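Local coordinates for germination protein YpeB (PDB 5BOI), which takes part in the germination of Bacillus spores and, in this C-terminal piece built of PepSY domains, probably has an inhibitory role, at residues Q172-L177 with Y202-T207; N90-F95 with V135-S140. All coordinates share one frame; numbering follows the deposited sequence. Where two conformers were deposited one is given.

Overall arrangement
Both contacts lay a helix against antiparallel strands, the pairing expected of PepSY domains, but in different parts of the chain. The centre of contact 2, Asn90-Phe95 with Val135-Ser140, lies about 9 Å from the centre of the chain, that of contact 1, Gln172-Leu177 with Tyr202-Thr207, about 24 Å, so contact 2 is the more central. Their centres are 28 Å apart and they do not touch. Contact 1, nearer the periphery, is still mainly buried, with an exposed lysine at its border. An alanine is central to both. In contact 1 it meets aromatic rings, one covered by a leucine; in contact 2 it meets methionine sulfurs, while a phenylalanine of the same helix meets one methionine's terminal methyl.

Contact 1: Q172-L177 with Y202-T207; sequences QAKTKL and YEFLGT
Phe204 reaches from strand 198-208 to helix 170-175 and the residues just after it, where Ala173, Lys174 and Leu177 gather round its ring. Leu177 lies over one face: its CD1 is 4.0 Å from the ring centroid and 18° off the normal, a CH-pi contact displaced toward the rim. CG of Leu177 is anti to the carbonyl carbon (chi1 -69°), and from there the CD1 branch continues onto the ring. Ala173 comes to the edge, its CB in the ring plane and 3.9 Å from CZ of Phe204. The backbone N of Lys174 belongs to this close packing too, 3.6 Å from CZ of Phe204. The Ala173 methyl is packed tightly on its other neighbour, with CB of Ala173 only 3.4 Å from CD2 of Tyr202. Tyr202 is fixed at its far end as well, since its OH is hydrogen-bonded to the carbonyl oxygen of Ile168, just ahead of the helix.

The side chain of Lys174 forms the looser, solvent side. Its CB lies 3.9 Å from CE1 of Phe204, but beyond CG the chain is extended and crosses the phenylalanine at about a right angle, carrying the ammonium group away from the strand. Glu186 of strand 182-192 and Ile217 of strand 211-218 also touch Phe204. An alanine in place of Phe204 would probably open a gap beneath the helix, depriving Leu177 CD1 of the ring face it covers and Ala173 CB of one of its two aromatic neighbours.

This is helix-on-sheet packing within the C-terminal PepSY-family region. With apolar side chains making the close contacts and the lysine amine turned away, the helix is held to this strand chiefly by shape and burial rather than by charge.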
loop_
_atom_site.group_PDB
_atom_site.type_symbol
_atom_site.label_atom_id
_atom_site.label_comp_id
_atom_site.label_asym_id
_atom_site.label_seq_id
_atom_site.Cartn_x
_atom_site.Cartn_y
_atom_site.Cartn_z
ATOM N N GLN A 172 13.308 -21.333 16.931
ATOM C CA GLN A 172 12.219 -22.270 17.198
ATOM C C GLN A 172 11.110 -22.116 16.136
ATOM O O GLN A 172 10.605 -23.103 15.598
ATOM C CB GLN A 172 11.674 -22.049 18.615
ATOM C CG GLN A 172 12.639 -22.539 19.713
ATOM C CD GLN A 172 12.403 -21.914 21.085
ATOM O OE1 GLN A 172 11.551 -21.041 21.259
ATOM N NE2 GLN A 172 13.160 -22.378 22.075
ATOM N N ALA A 173 10.766 -20.872 15.816
ATOM C CA ALA A 173 9.789 -20.598 14.755
ATOM C C ALA A 173 10.162 -21.265 13.439
ATOM O O ALA A 173 9.313 -21.864 12.769
ATOM C CB ALA A 173 9.648 -19.111 14.542
ATOM N N LYS A 174 11.436 -21.158 13.082
ATOM C CA LYS A 174 11.942 -21.685 11.820
ATOM C C LYS A 174 11.823 -23.202 11.747
ATOM O O LYS A 174 11.653 -23.752 10.662
ATOM C CB LYS A 174 13.402 -21.242 11.618
ATOM C CG LYS A 174 14.015 -21.569 10.254
ATOM C CD LYS A 174 15.331 -20.809 10.041
ATOM C CE LYS A 174 16.160 -21.384 8.894
ATOM N NZ LYS A 174 17.198 -20.421 8.399
ATOM N N THR A 175 11.888 -23.886 12.889
ATOM C CA THR A 175 11.750 -25.341 12.856
ATOM C C THR A 175 10.301 -25.736 12.596
ATOM O O THR A 175 10.005 -26.888 12.268
ATOM C CB THR A 175 12.218 -25.995 14.166
ATOM O OG1 THR A 175 11.338 -25.615 15.231
ATOM C CG2 THR A 175 13.636 -25.562 14.502
ATOM N N LYS A 176 9.402 -24.769 12.729
ATOM C CA LYS A 176 7.979 -25.015 12.532
ATOM C C LYS A 176 7.629 -25.043 11.051
ATOM O O LYS A 176 6.563 -25.520 10.669
ATOM C CB LYS A 176 7.159 -23.952 13.265
ATOM C CG LYS A 176 7.472 -23.873 14.762
ATOM C CD LYS A 176 7.532 -25.260 15.393
ATOM C CE LYS A 176 7.382 -25.201 16.907
ATOM N NZ LYS A 176 7.908 -26.424 17.575
ATOM N N LEU A 177 8.538 -24.541 10.217
ATOM C CA LEU A 177 8.357 -24.569 8.770
ATOM C C LEU A 177 8.357 -25.989 8.244
ATOM O O LEU A 177 8.783 -26.917 8.929
ATOM C CB LEU A 177 9.454 -23.778 8.061
ATOM C CG LEU A 177 9.381 -22.276 8.296
ATOM C CD1 LEU A 177 10.565 -21.570 7.650
ATOM C CD2 LEU A 177 8.057 -21.720 7.786
ATOM N N TYR A 202 6.389 -14.550 13.263
ATOM C CA TYR A 202 7.628 -14.502 12.478
ATOM C C TYR A 202 7.226 -14.716 11.029
ATOM O O TYR A 202 6.521 -15.685 10.727
ATOM C CB TYR A 202 8.599 -15.596 12.897
ATOM C CG TYR A 202 9.166 -15.380 14.278
ATOM C CD1 TYR A 202 10.232 -14.529 14.460
ATOM C CD2 TYR A 202 8.622 -16.028 15.388
ATOM C CE1 TYR A 202 10.758 -14.300 15.733
ATOM C CE2 TYR A 202 9.146 -15.837 16.672
ATOM C CZ TYR A 202 10.220 -14.954 16.836
ATOM O OH TYR A 202 10.762 -14.724 18.095
ATOM N N GLU A 203 7.664 -13.819 10.154
ATOM C CA GLU A 203 7.381 -13.916 8.730
ATOM C C GLU A 203 8.611 -14.468 8.023
ATOM O O GLU A 203 9.710 -13.959 8.210
ATOM C CB GLU A 203 7.016 -12.542 8.161
ATOM C CG GLU A 203 6.889 -12.521 6.650
ATOM C CD GLU A 203 7.277 -11.179 6.073
ATOM O OE1 GLU A 203 6.840 -10.150 6.635
ATOM O OE2 GLU A 203 8.016 -11.153 5.065
ATOM N N PHE A 204 8.431 -15.507 7.218
ATOM C CA PHE A 204 9.518 -16.090 6.453
ATOM C C PHE A 204 9.249 -15.941 4.961
ATOM O O PHE A 204 8.151 -16.259 4.483
ATOM C CB PHE A 204 9.688 -17.580 6.803
ATOM C CG PHE A 204 10.103 -17.837 8.243
ATOM C CD1 PHE A 204 11.447 -17.827 8.596
ATOM C CD2 PHE A 204 9.148 -18.079 9.231
ATOM C CE1 PHE A 204 11.853 -18.059 9.919
ATOM C CE2 PHE A 204 9.520 -18.323 10.534
ATOM C CZ PHE A 204 10.887 -18.310 10.894
ATOM N N LEU A 205 10.255 -15.478 4.231
ATOM C CA LEU A 205 10.201 -15.425 2.777
ATOM C C LEU A 205 11.141 -16.503 2.258
ATOM O O LEU A 205 12.320 -16.537 2.629
ATOM C CB LEU A 205 10.609 -14.036 2.291
ATOM C CG LEU A 205 10.498 -13.576 0.839
ATOM C CD1 LEU A 205 9.150 -13.907 0.268
ATOM C CD2 LEU A 205 10.722 -12.071 0.813
ATOM N N GLY A 206 10.632 -17.401 1.423
ATOM C CA GLY A 206 11.451 -18.501 0.948
ATOM C C GLY A 206 10.904 -19.127 -0.320
ATOM O O GLY A 206 9.921 -18.651 -0.892
ATOM N N THR A 207 11.554 -20.189 -0.775
ATOM C CA THR A 207 11.099 -20.866 -1.982
ATOM C C THR A 207 10.751 -22.304 -1.671
ATOM O O THR A 207 11.477 -22.991 -0.950
ATOM C CB THR A 207 12.153 -20.821 -3.092
ATOM O OG1 THR A 207 13.299 -21.579 -2.688
ATOM C CG2 THR A 207 12.572 -19.385 -3.373
#

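Contact 2: N90-F95 with V135-S140; sequences NKATKF and VKMKMS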
loop_
_atom_site.group_PDB
_atom_site.type_symbol
_atom_site.label_atom_id
_atom_site.label_comp_id
_atom_site.label_asym_id
_atom_site.label_seq_id
_atom_site.Cartn_x
_atom_site.Cartn_y
_atom_site.Cartn_z
ATOM N N ASN A 90 10.442 0.305 -8.393
ATOM C CA ASN A 90 11.352 1.349 -7.920
ATOM C C ASN A 90 10.729 2.732 -7.950
ATOM O O ASN A 90 10.912 3.526 -7.015
ATOM C CB ASN A 90 12.640 1.346 -8.744
ATOM C CG ASN A 90 13.490 0.129 -8.467
ATOM O OD1 ASN A 90 13.350 -0.506 -7.419
ATOM N ND2 ASN A 90 14.377 -0.205 -9.401
ATOM N N LYS A 91 10.006 3.009 -9.031
ATOM C CA LYS A 91 9.299 4.270 -9.201
ATOM C C LYS A 91 8.200 4.464 -8.158
ATOM O O LYS A 91 8.010 5.576 -7.640
ATOM C CB LYS A 91 8.713 4.341 -10.603
ATOM C CG LYS A 91 9.792 4.445 -11.690
ATOM C CD LYS A 91 9.193 4.824 -13.031
ATOM C CE LYS A 91 10.282 5.213 -14.032
ATOM N NZ LYS A 91 11.243 4.113 -14.321
ATOM N N ALA A 92 7.517 3.372 -7.834
ATOM C CA ALA A 92 6.486 3.386 -6.792
ATOM C C ALA A 92 7.128 3.710 -5.437
ATOM O O ALA A 92 6.648 4.556 -4.684
ATOM C CB ALA A 92 5.748 2.057 -6.744
ATOM N N THR A 93 8.230 3.039 -5.143
ATOM C CA THR A 93 8.925 3.275 -3.878
ATOM C C THR A 93 9.368 4.745 -3.778
ATOM O O THR A 93 9.189 5.395 -2.738
ATOM C CB THR A 93 10.132 2.334 -3.745
ATOM O OG1 THR A 93 9.669 0.965 -3.800
ATOM C CG2 THR A 93 10.899 2.616 -2.436
ATOM N N LYS A 94 9.910 5.282 -4.870
ATOM C CA LYS A 94 10.402 6.663 -4.875
ATOM C C LYS A 94 9.263 7.657 -4.690
ATOM O O LYS A 94 9.393 8.651 -3.966
ATOM C CB LYS A 94 11.125 6.980 -6.187
ATOM C CG LYS A 94 11.574 8.452 -6.271
ATOM C CD LYS A 94 12.006 8.860 -7.674
ATOM C CE LYS A 94 12.510 10.319 -7.708
ATOM N NZ LYS A 94 13.318 10.692 -6.506
ATOM N N PHE A 95 8.149 7.378 -5.356
ATOM C CA PHE A 95 6.979 8.238 -5.281
ATOM C C PHE A 95 6.527 8.394 -3.828
ATOM O O PHE A 95 6.320 9.522 -3.359
ATOM C CB PHE A 95 5.837 7.674 -6.126
ATOM C CG PHE A 95 4.572 8.475 -6.042
ATOM C CD1 PHE A 95 4.378 9.567 -6.867
ATOM C CD2 PHE A 95 3.576 8.135 -5.147
ATOM C CE1 PHE A 95 3.217 10.306 -6.798
ATOM C CE2 PHE A 95 2.405 8.881 -5.073
ATOM C CZ PHE A 95 2.235 9.972 -5.909
ATOM N N VAL A 135 -0.656 0.546 2.051
ATOM C CA VAL A 135 -0.846 1.522 0.984
ATOM C C VAL A 135 -0.803 0.756 -0.330
ATOM O O VAL A 135 0.101 -0.061 -0.543
ATOM C CB VAL A 135 0.216 2.591 1.012
ATOM C CG1 VAL A 135 0.026 3.548 -0.180
ATOM C CG2 VAL A 135 0.173 3.365 2.333
ATOM N N LYS A 136 -1.777 1.008 -1.205
ATOM C CA LYS A 136 -1.878 0.279 -2.460
ATOM C C LYS A 136 -1.572 1.243 -3.598
ATOM O O LYS A 136 -2.003 2.393 -3.559
ATOM C CB LYS A 136 -3.273 -0.320 -2.643
ATOM C CG LYS A 136 -3.545 -1.559 -1.805
ATOM C CD LYS A 136 -5.034 -1.782 -1.596
ATOM C CE LYS A 136 -5.281 -2.883 -0.575
ATOM N NZ LYS A 136 -4.082 -3.756 -0.413
ATOM N N MET A 137 -0.827 0.774 -4.592
ATOM C CA MET A 137 -0.439 1.624 -5.717
ATOM C C MET A 137 -0.588 0.883 -7.019
ATOM O O MET A 137 -0.342 -0.322 -7.074
ATOM C CB MET A 137 1.000 2.084 -5.590
ATOM C CG MET A 137 1.340 2.754 -4.303
ATOM S SD MET A 137 2.868 3.625 -4.580
ATOM C CE MET A 137 2.372 4.802 -5.837
ATOM N N LYS A 138 -0.961 1.620 -8.068
ATOM C CA LYS A 138 -1.025 1.087 -9.413
ATOM C C LYS A 138 -0.244 2.053 -10.302
ATOM O O LYS A 138 -0.442 3.271 -10.238
ATOM C CB LYS A 138 -2.467 0.934 -9.901
ATOM C CG LYS A 138 -3.284 -0.071 -9.083
ATOM C CD LYS A 138 -4.747 -0.062 -9.479
ATOM C CE LYS A 138 -5.552 -0.964 -8.543
ATOM N NZ LYS A 138 -7.019 -0.917 -8.805
ATOM N N MET A 139 0.675 1.497 -11.086
ATOM C CA MET A 139 1.565 2.287 -11.929
ATOM C C MET A 139 1.349 1.948 -13.397
ATOM O O MET A 139 1.113 0.799 -13.734
ATOM C CB MET A 139 3.032 2.030 -11.571
ATOM C CG MET A 139 3.365 2.044 -10.092
ATOM S SD MET A 139 3.159 3.662 -9.358
ATOM C CE MET A 139 4.536 4.539 -10.083
ATOM N N SER A 140 1.446 2.944 -14.270
ATOM C CA SER A 140 1.448 2.688 -15.706
ATOM C C SER A 140 2.778 2.078 -16.106
ATOM O O SER A 140 3.819 2.647 -15.820
ATOM C CB SER A 140 1.239 3.977 -16.495
ATOM O OG SER A 140 1.569 3.742 -17.869
#
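This is an apolar helix-on-sheet contact close to the centre of the folded chain, within the region assigned to the first two PepSY domains. Helix 85-98 packs over strand 134-140, which is bordered by the antiparallel strands 115-123 and 146-150. The two short segments run with their directions 126° apart, and their axes come within 9.4 Å.

Ala92 sits at the middle of the interface, and its small side chain lets two methionines of the strand approach the helix. CB of Ala92 is 3.9 Å from SD of Met137 and, in one of the two conformers modelled for Met139, 4.0 Å from SD of Met139, so that in this conformer one methyl group touches both sulfurs. Met137 and Met139, two residues apart, both direct their CB toward the helix, whereas Lys138 between them points away.

The two methionines end differently. In the same conformer Met139 bends at both chi2 and chi3, and its CE comes to lie 3.9 Å from the backbone N of Ala92; CB of Lys91 is a further, looser neighbour of that methyl. Phe118 of strand 115-123 touches both Ala92 and Met139, while Val146 of strand 146-150 touches Met139 and Phe95.

Phe95, one turn further along the helix, receives the end of Met137, and outside the two segments it stacks with His99 and meets Phe22 edge-to-face. Its CG is anti to the backbone N (chi1 177°), and its ring crosses the side chain of Met137 obliquely. There the terminal methyl of the methionine makes the closest approach of the contact, Met137 CE to Phe95 CD2 at 3.6 Å.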